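Local coordinates for protein lipase (Rhizopus niveus, PDB 1LGY) that hydrolyses the ester bonds of triacylglycerols and their partial glycerides, releasing fatty acids with a strong preference for positions 1 and 3, at residues 5-10 against 234-239. Sequence-based numbering, arbitrary orientation.
Sequences KVVAAT and ICTSEI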
loop_
_atom_site.group_PDB
_atom_site.type_symbol
_atom_site.label_atom_id
_atom_site.label_comp_id
_atom_site.label_asym_id
_atom_site.label_seq_id
_atom_site.Cartn_x
_atom_site.Cartn_y
_atom_site.Cartn_z
ATOM N N LYS A 5 -12.557 6.298 -19.966
ATOM C CA LYS A 5 -11.802 5.216 -19.336
ATOM C C LYS A 5 -10.393 5.620 -18.903
ATOM O O LYS A 5 -9.797 4.941 -18.076
ATOM C CB LYS A 5 -11.712 4.023 -20.288
ATOM C CG LYS A 5 -11.846 2.667 -19.594
ATOM C CD LYS A 5 -13.157 2.675 -18.816
ATOM C CE LYS A 5 -13.324 1.518 -17.830
ATOM N NZ LYS A 5 -14.693 1.501 -17.306
ATOM N N VAL A 6 -9.864 6.743 -19.412
ATOM C CA VAL A 6 -8.575 7.276 -19.042
ATOM C C VAL A 6 -8.765 8.773 -18.864
ATOM O O VAL A 6 -8.686 9.548 -19.815
ATOM C CB VAL A 6 -7.579 6.923 -20.146
ATOM C CG1 VAL A 6 -6.315 7.754 -20.167
ATOM C CG2 VAL A 6 -7.105 5.530 -19.816
ATOM N N VAL A 7 -9.074 9.153 -17.612
ATOM C CA VAL A 7 -9.364 10.521 -17.242
ATOM C C VAL A 7 -8.184 11.244 -16.641
ATOM O O VAL A 7 -7.172 10.633 -16.331
ATOM C CB VAL A 7 -10.507 10.616 -16.217
ATOM C CG1 VAL A 7 -11.809 10.001 -16.740
ATOM C CG2 VAL A 7 -10.079 9.904 -14.965
ATOM N N ALA A 8 -8.248 12.565 -16.544
ATOM C CA ALA A 8 -7.221 13.272 -15.816
ATOM C C ALA A 8 -7.755 13.370 -14.404
ATOM O O ALA A 8 -8.965 13.240 -14.177
ATOM C CB ALA A 8 -7.037 14.643 -16.353
ATOM N N ALA A 9 -6.872 13.580 -13.418
ATOM C CA ALA A 9 -7.311 13.645 -12.043
ATOM C C ALA A 9 -7.594 15.067 -11.624
ATOM O O ALA A 9 -6.933 16.048 -11.959
ATOM C CB ALA A 9 -6.257 13.061 -11.129
ATOM N N THR A 10 -8.712 15.118 -10.924
ATOM C CA THR A 10 -9.269 16.325 -10.359
ATOM C C THR A 10 -8.297 16.705 -9.271
ATOM O O THR A 10 -7.773 15.813 -8.608
ATOM C CB THR A 10 -10.684 15.928 -9.888
ATOM O OG1 THR A 10 -11.452 17.104 -9.954
ATOM C CG2 THR A 10 -10.798 15.472 -8.497
ATOM N N ILE A 234 -5.757 8.804 -14.820
ATOM C CA ILE A 234 -6.373 7.725 -14.071
ATOM C C ILE A 234 -6.877 6.716 -15.060
ATOM O O ILE A 234 -7.640 7.103 -15.929
ATOM C CB ILE A 234 -7.567 8.188 -13.261
ATOM C CG1 ILE A 234 -7.149 9.220 -12.249
ATOM C CG2 ILE A 234 -8.192 6.976 -12.562
ATOM C CD1 ILE A 234 -8.230 9.534 -11.175
ATOM N N CYS A 235 -6.420 5.465 -14.970
ATOM C CA CYS A 235 -6.959 4.380 -15.727
ATOM C C CYS A 235 -7.961 3.749 -14.791
ATOM O O CYS A 235 -7.715 2.830 -14.007
ATOM C CB CYS A 235 -5.891 3.415 -16.066
ATOM S SG CYS A 235 -5.012 3.831 -17.576
ATOM N N THR A 236 -9.167 4.273 -14.934
ATOM C CA THR A 236 -10.298 3.893 -14.121
ATOM C C THR A 236 -10.774 2.446 -14.144
ATOM O O THR A 236 -11.672 2.138 -13.349
ATOM C CB THR A 236 -11.485 4.816 -14.481
ATOM O OG1 THR A 236 -11.898 4.433 -15.791
ATOM C CG2 THR A 236 -11.140 6.300 -14.389
ATOM N N SER A 237 -10.248 1.518 -14.963
ATOM C CA SER A 237 -10.662 0.122 -14.813
ATOM C C SER A 237 -10.172 -0.435 -13.484
ATOM O O SER A 237 -9.312 0.182 -12.860
ATOM C CB SER A 237 -10.082 -0.763 -15.845
ATOM O OG SER A 237 -10.049 0.001 -17.035
ATOM N N GLU A 238 -10.681 -1.569 -12.973
ATOM C CA GLU A 238 -10.211 -2.115 -11.692
ATOM C C GLU A 238 -9.309 -3.346 -11.825
ATOM O O GLU A 238 -9.159 -4.141 -10.890
ATOM C CB GLU A 238 -11.398 -2.491 -10.814
ATOM C CG GLU A 238 -12.176 -1.337 -10.210
ATOM C CD GLU A 238 -13.701 -1.474 -10.304
ATOM O OE1 GLU A 238 -14.222 -2.599 -10.281
ATOM O OE2 GLU A 238 -14.368 -0.433 -10.409
ATOM N N ILE A 239 -8.815 -3.512 -13.061
ATOM C CA ILE A 239 -7.852 -4.523 -13.505
ATOM C C ILE A 239 -6.879 -3.721 -14.354
ATOM O O ILE A 239 -7.299 -2.786 -15.038
ATOM C CB ILE A 239 -8.496 -5.616 -14.388
ATOM C CG1 ILE A 239 -9.465 -6.436 -13.556
ATOM C CG2 ILE A 239 -7.458 -6.542 -14.952
ATOM C CD1 ILE A 239 -9.116 -6.852 -12.104
#
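Val7 and Ile234 form an antiparallel hydrogen-bonded pair where the N-terminal strand 6-8 forms an outer edge of the large mixed sheet, alongside strand 231-235. Ile234 N gives a nearly straight bond to Val7 O (2.8 Å), while the return bond from Val7 N to Ile234 O is more bent, 136° at the hydrogen. Where strand 231-235 ends, Lys5 O takes over as acceptor: Thr236 N and Thr236 OG1 both approach it from the same face of the carbonyl plane, the hydroxyl at 3.1 Å and well above that plane. Beyond them the aliphatic part of Lys5, bent at chi2, passes the Thr236 hydroxyl and brings CE within 3.7 Å of Ser237 OG. On one face of the sheet chi1 -59° sets Val7 CG1 anti to the carbonyl carbon and leaves CG2 between the backbone N and that carbon, where it presses on Ile234 CB at a tight 3.5 Å and also meets Thr236 CG2; Ala9 CB reaches Ile234 CD1, where helix 11-26 packs on both residues through Ile14 and Gln13. On the other face Val6 CG2 touches Cys235 SG, disulfide-bonded to Cys244. An N-terminal edge strand paired with a late strand thus extends the central sheet of this α/β-hydrolase fold, away from the catalytic triad.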